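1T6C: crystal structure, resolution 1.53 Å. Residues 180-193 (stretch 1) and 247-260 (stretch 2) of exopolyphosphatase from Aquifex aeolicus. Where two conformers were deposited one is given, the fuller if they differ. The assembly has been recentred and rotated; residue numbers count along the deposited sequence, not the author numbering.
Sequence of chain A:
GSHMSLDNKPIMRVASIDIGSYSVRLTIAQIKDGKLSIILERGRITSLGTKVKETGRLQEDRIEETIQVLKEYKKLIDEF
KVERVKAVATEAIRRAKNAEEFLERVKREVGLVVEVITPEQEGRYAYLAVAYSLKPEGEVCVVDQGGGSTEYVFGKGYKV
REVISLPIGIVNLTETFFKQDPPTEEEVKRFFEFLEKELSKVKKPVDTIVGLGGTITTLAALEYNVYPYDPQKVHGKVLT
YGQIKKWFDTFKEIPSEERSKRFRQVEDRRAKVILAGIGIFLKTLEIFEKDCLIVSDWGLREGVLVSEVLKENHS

Stretch 1 (180-193) QDPPTEEEVKRFFE
Stretch 2 (247-260) WFDTFKEIPSEERS

The contact is organised around a cis peptide bond, the one preceding Pro182, which lays this proline against the turn of the second stretch while the preceding Asp181 binds Ser256, close to the second stretch's later helix. Asp181 (phi/psi -126/102, chi1 t at -178°, chi2 3°) spreads its carboxylate over Ser256: Ser256 N donates to Asp181 OD1 at 2.9 Å, with an N-H...O angle of 154°, and Ser256 OG, on a p rotamer (64°), donates to Asp181 OD2 at a very short 2.5 Å. A carboxylate suits this place because its two oxygens can accept from backbone and hydroxyl of one residue at once. A like-charged group, Glu257 OE1, lies 3.9 Å from Asp181 OD2.

Pro182 (-81/170, C-gamma endo) points toward stretch 2, and its CA lies 5.0 Å from that of Pro255. The ring packs on backbone more than on side chains: Pro182 CB is 3.3 Å from Lys252 O and 3.8 Å from Ile254 O, whereas its CD reaches Pro255 CG at 4.3 Å. The surface it meets is a type I turn from Phe251 to Ile254, closed by Ile254 N to Phe251 O (3.1 Å). Arg259, extended from chi1 m with chi2 and chi3 t, braces this turn: Arg259 NE donates to Ile254 O at 2.9 Å, and NH2 adds weak bonds to Phe251 O (3.1 Å) and Ile254 O (3.2 Å).

Pro183 (-65/156) leads into Thr184 (-74/165, chi1 p), which caps helix 185-193 by accepting from Glu187 N at Thr184 OG1, 3.2 Å; Glu187 OE1 in turn accepts from Thr184 N at 3.0 Å. One water donates to Pro183 O (2.7 Å) and Lys252 O (2.9 Å), joining carbonyls themselves 4.4 Å apart.

Lys252 has chi1 p (82°) and is otherwise fully extended, so its ammonium reaches the first turn of that helix. Lys252 NZ forms a salt bridge with Glu185 OE1 at 2.9 Å (Glu185 chi1 and chi2 both m) and a weak bond, also a salt bridge within stretch 2, to Asp249 OD1 at 3.4 Å.

Helices 185-193 and 247-251 have N-to-C directions 140° apart, nearer antiparallel than parallel, their axes 13.0 Å apart at closest approach, a separation that leaves room for aromatic rings. Buried Phe248 (chi1 t, chi2 90°) projects into this space and meets Val188, Phe191 and Phe192. Val188 CG1 (chi1 t) sits at its ring edge, 3.8 Å from Phe248 CE2. Phe192 (chi1 m) places CZ over one face of the Phe248 ring; the pair is oblique, planes at 52° and centroids 5.0 Å apart, with Phe192 CE2 3.6 Å from Phe248 CZ. Phe191 CE2 (chi1 t) approaches Phe248 CE1 at 4.1 Å. The two stretches bury 503 Å² between them, both sides summed.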

# COMPACT_ATOMS: atom_id res chain seq x y z
N GLN A 180 23.21 5.97 -11.39
CA GLN A 180 23.18 7.43 -11.58
C GLN A 180 21.82 8.00 -11.18
O GLN A 180 20.81 7.29 -11.18
CB GLN A 180 23.49 7.78 -13.03
CG GLN A 180 24.84 7.27 -13.48
CD GLN A 180 25.88 8.34 -13.42
OE1 GLN A 180 26.41 8.65 -12.35
NE2 GLN A 180 26.18 8.94 -14.58
N ASP A 181 21.81 9.29 -10.86
CA ASP A 181 20.59 9.98 -10.48
C ASP A 181 20.39 11.20 -11.36
O ASP A 181 21.07 12.20 -11.14
CB ASP A 181 20.68 10.36 -9.02
CG ASP A 181 19.45 11.05 -8.51
OD1 ASP A 181 18.45 11.21 -9.26
OD2 ASP A 181 19.38 11.44 -7.33
N PRO A 182 19.51 11.15 -12.36
CA PRO A 182 18.66 10.00 -12.67
C PRO A 182 19.42 8.94 -13.47
O PRO A 182 20.57 9.19 -13.90
CB PRO A 182 17.57 10.62 -13.54
CG PRO A 182 18.25 11.74 -14.22
CD PRO A 182 19.32 12.26 -13.31
N PRO A 183 18.83 7.76 -13.65
CA PRO A 183 19.55 6.66 -14.29
C PRO A 183 19.89 6.94 -15.74
O PRO A 183 19.26 7.75 -16.41
CB PRO A 183 18.60 5.47 -14.14
CG PRO A 183 17.25 6.08 -13.92
CD PRO A 183 17.49 7.34 -13.19
N THR A 184 20.92 6.26 -16.22
CA THR A 184 21.23 6.30 -17.64
C THR A 184 20.22 5.48 -18.39
O THR A 184 19.50 4.66 -17.80
CB THR A 184 22.64 5.74 -17.92
OG1 THR A 184 22.69 4.34 -17.62
CG2 THR A 184 23.70 6.36 -17.04
N GLU A 185 20.17 5.64 -19.71
CA GLU A 185 19.26 4.86 -20.51
C GLU A 185 19.55 3.39 -20.41
O GLU A 185 18.63 2.58 -20.39
CB GLU A 185 19.29 5.28 -21.99
CG GLU A 185 18.33 6.42 -22.30
CD GLU A 185 16.85 5.97 -22.22
OE1 GLU A 185 16.14 6.38 -21.28
OE2 GLU A 185 16.40 5.19 -23.10
N GLU A 186 20.83 3.02 -20.28
CA GLU A 186 21.13 1.59 -20.11
C GLU A 186 20.66 1.00 -18.81
O GLU A 186 20.31 -0.19 -18.74
CB GLU A 186 22.64 1.34 -20.25
CG GLU A 186 23.12 1.44 -21.69
CD GLU A 186 22.58 0.29 -22.55
OE1 GLU A 186 23.18 -0.81 -22.46
OE2 GLU A 186 21.55 0.47 -23.26
N GLU A 187 20.77 1.77 -17.75
CA GLU A 187 20.24 1.38 -16.45
C GLU A 187 18.75 1.22 -16.46
O GLU A 187 18.21 0.24 -15.93
CB GLU A 187 20.65 2.40 -15.39
CG GLU A 187 22.13 2.33 -15.10
CD GLU A 187 22.63 3.40 -14.17
OE1 GLU A 187 21.97 4.46 -14.01
OE2 GLU A 187 23.71 3.17 -13.56
N VAL A 188 18.06 2.11 -17.14
CA VAL A 188 16.62 1.96 -17.34
C VAL A 188 16.29 0.67 -18.12
O VAL A 188 15.37 -0.08 -17.80
CB VAL A 188 16.04 3.21 -18.06
CG1 VAL A 188 14.65 2.97 -18.54
CG2 VAL A 188 16.06 4.41 -17.13
N LYS A 189 17.10 0.37 -19.13
CA LYS A 189 16.91 -0.83 -19.93
C LYS A 189 17.05 -2.07 -19.07
O LYS A 189 16.25 -2.99 -19.16
CB LYS A 189 17.92 -0.84 -21.07
CG LYS A 189 17.95 -2.05 -21.93
CD LYS A 189 19.40 -2.28 -22.50
CE LYS A 189 20.34 -2.79 -21.47
NZ LYS A 189 21.68 -3.13 -22.07
N ARG A 190 18.11 -2.12 -18.26
CA ARG A 190 18.29 -3.28 -17.41
C ARG A 190 17.13 -3.48 -16.41
O ARG A 190 16.73 -4.61 -16.11
CB ARG A 190 19.58 -3.17 -16.64
CG ARG A 190 20.81 -3.40 -17.49
CD ARG A 190 22.08 -3.44 -16.66
NE ARG A 190 22.66 -2.13 -16.33
CZ ARG A 190 23.41 -1.41 -17.16
NH1 ARG A 190 23.92 -0.25 -16.78
NH2 ARG A 190 23.64 -1.85 -18.37
N PHE A 191 16.69 -2.37 -15.83
CA PHE A 191 15.55 -2.34 -14.92
C PHE A 191 14.33 -2.96 -15.63
O PHE A 191 13.66 -3.84 -15.08
CB PHE A 191 15.32 -0.89 -14.49
CG PHE A 191 13.97 -0.57 -13.95
CD1 PHE A 191 13.65 -0.84 -12.63
CD2 PHE A 191 13.03 0.10 -14.74
CE1 PHE A 191 12.41 -0.50 -12.15
CE2 PHE A 191 11.81 0.47 -14.23
CZ PHE A 191 11.50 0.16 -12.94
N PHE A 192 14.04 -2.53 -16.85
CA PHE A 192 12.90 -3.11 -17.55
C PHE A 192 13.10 -4.58 -17.97
O PHE A 192 12.13 -5.35 -17.98
CB PHE A 192 12.50 -2.24 -18.76
CG PHE A 192 11.71 -1.00 -18.38
CD1 PHE A 192 10.53 -1.11 -17.67
CD2 PHE A 192 12.11 0.28 -18.76
CE1 PHE A 192 9.77 0.03 -17.31
CE2 PHE A 192 11.37 1.41 -18.39
CZ PHE A 192 10.21 1.27 -17.68
N GLU A 193 14.31 -4.97 -18.33
CA GLU A 193 14.59 -6.37 -18.60
C GLU A 193 14.25 -7.21 -17.38
O GLU A 193 13.70 -8.32 -17.50
CB GLU A 193 16.06 -6.57 -18.99
CG GLU A 193 16.48 -5.98 -20.32
CD GLU A 193 18.01 -6.04 -20.57
OE1 GLU A 193 18.79 -6.36 -19.65
OE2 GLU A 193 18.43 -5.76 -21.71
N TRP A 247 4.86 10.08 -18.17
CA TRP A 247 5.38 10.42 -16.82
C TRP A 247 6.71 9.73 -16.51
O TRP A 247 7.60 10.32 -15.87
CB TRP A 247 4.34 10.14 -15.73
CG TRP A 247 3.30 11.19 -15.70
CD1 TRP A 247 2.02 11.10 -16.15
CD2 TRP A 247 3.48 12.54 -15.30
NE1 TRP A 247 1.39 12.31 -16.03
CE2 TRP A 247 2.27 13.22 -15.51
CE3 TRP A 247 4.56 13.26 -14.75
CZ2 TRP A 247 2.11 14.56 -15.22
CZ3 TRP A 247 4.39 14.58 -14.46
CH2 TRP A 247 3.18 15.21 -14.69
N PHE A 248 6.85 8.47 -16.92
CA PHE A 248 8.13 7.78 -16.79
C PHE A 248 9.23 8.56 -17.54
O PHE A 248 10.28 8.84 -17.00
CB PHE A 248 8.06 6.33 -17.28
CG PHE A 248 9.29 5.56 -16.93
CD1 PHE A 248 9.38 4.86 -15.73
CD2 PHE A 248 10.40 5.57 -17.76
CE1 PHE A 248 10.55 4.20 -15.36
CE2 PHE A 248 11.53 4.90 -17.41
CZ PHE A 248 11.61 4.22 -16.20
N ASP A 249 8.94 8.94 -18.77
CA ASP A 249 9.91 9.66 -19.57
C ASP A 249 10.25 11.04 -18.99
O ASP A 249 11.39 11.50 -19.11
CB ASP A 249 9.40 9.79 -21.00
CG ASP A 249 9.41 8.48 -21.74
OD1 ASP A 249 10.04 7.47 -21.31
OD2 ASP A 249 8.71 8.37 -22.77
N THR A 250 9.30 11.67 -18.31
CA THR A 250 9.51 12.95 -17.66
C THR A 250 10.43 12.78 -16.48
O THR A 250 11.45 13.46 -16.36
CB THR A 250 8.14 13.50 -17.20
OG1 THR A 250 7.40 13.87 -18.37
CG2 THR A 250 8.24 14.75 -16.40
N PHE A 251 10.10 11.84 -15.61
CA PHE A 251 10.90 11.69 -14.39
C PHE A 251 12.29 11.13 -14.66
O PHE A 251 13.24 11.44 -13.95
CB PHE A 251 10.16 10.84 -13.35
CG PHE A 251 9.14 11.60 -12.62
CD1 PHE A 251 7.81 11.41 -12.85
CD2 PHE A 251 9.52 12.57 -11.70
CE1 PHE A 251 6.86 12.15 -12.13
CE2 PHE A 251 8.58 13.33 -11.04
CZ PHE A 251 7.25 13.11 -11.25
N LYS A 252 12.48 10.37 -15.73
CA LYS A 252 13.79 9.84 -16.03
C LYS A 252 14.79 10.93 -16.44
O LYS A 252 15.96 10.67 -16.46
CB LYS A 252 13.70 8.68 -17.04
CG LYS A 252 13.59 9.08 -18.48
CD LYS A 252 13.48 7.80 -19.35
CE LYS A 252 13.46 8.13 -20.83
NZ LYS A 252 13.34 6.90 -21.67
N GLU A 253 14.30 12.14 -16.73
CA GLU A 253 15.15 13.27 -17.10
C GLU A 253 15.35 14.26 -15.96
O GLU A 253 16.01 15.30 -16.15
CB GLU A 253 14.50 14.04 -18.26
CG GLU A 253 14.29 13.22 -19.51
CD GLU A 253 15.58 12.67 -20.12
OE1 GLU A 253 15.50 11.56 -20.76
OE2 GLU A 253 16.67 13.31 -19.98
N ILE A 254 14.81 13.95 -14.78
CA ILE A 254 14.87 14.88 -13.65
C ILE A 254 15.65 14.28 -12.50
O ILE A 254 15.27 13.23 -11.97
CB ILE A 254 13.46 15.30 -13.14
CG1 ILE A 254 12.59 15.83 -14.31
CG2 ILE A 254 13.61 16.34 -11.99
CD1 ILE A 254 11.13 16.07 -13.94
N PRO A 255 16.72 14.94 -12.05
CA PRO A 255 17.43 14.49 -10.86
C PRO A 255 16.48 14.44 -9.66
O PRO A 255 15.61 15.28 -9.52
CB PRO A 255 18.51 15.55 -10.66
CG PRO A 255 18.64 16.26 -11.95
CD PRO A 255 17.30 16.19 -12.58
N SER A 256 16.68 13.46 -8.79
CA SER A 256 15.73 13.22 -7.70
C SER A 256 15.46 14.45 -6.85
O SER A 256 14.31 14.71 -6.49
CB SER A 256 16.17 12.06 -6.80
OG SER A 256 17.39 12.32 -6.13
N GLU A 257 16.50 15.22 -6.55
CA GLU A 257 16.36 16.40 -5.70
C GLU A 257 15.52 17.51 -6.31
O GLU A 257 14.99 18.36 -5.58
CB GLU A 257 17.73 16.97 -5.31
CG GLU A 257 18.74 15.95 -4.81
CD GLU A 257 19.74 15.52 -5.87
OE1 GLU A 257 19.34 15.34 -7.05
OE2 GLU A 257 20.94 15.36 -5.52
N GLU A 258 15.32 17.47 -7.63
CA GLU A 258 14.52 18.45 -8.35
C GLU A 258 13.08 18.01 -8.52
O GLU A 258 12.22 18.82 -8.81
CB GLU A 258 15.20 18.67 -9.72
CG GLU A 258 14.50 19.59 -10.68
CD GLU A 258 14.43 21.04 -10.27
OE1 GLU A 258 15.15 21.46 -9.31
OE2 GLU A 258 13.61 21.75 -10.91
N ARG A 259 12.79 16.72 -8.33
CA ARG A 259 11.49 16.19 -8.68
C ARG A 259 10.36 16.85 -7.86
O ARG A 259 9.34 17.19 -8.44
CB ARG A 259 11.45 14.67 -8.55
CG ARG A 259 12.27 13.99 -9.60
CD ARG A 259 12.32 12.49 -9.44
NE ARG A 259 13.18 11.91 -10.47
CZ ARG A 259 13.67 10.68 -10.43
NH1 ARG A 259 13.35 9.87 -9.42
NH2 ARG A 259 14.45 10.23 -11.42
N SER A 260 10.54 16.97 -6.54
CA SER A 260 9.47 17.54 -5.70
C SER A 260 9.39 19.04 -5.88
O SER A 260 8.40 19.67 -5.53
CB SER A 260 9.69 17.24 -4.22
OG SER A 260 9.79 15.85 -3.96
O HOH W 1 16.76 8.04 -17.29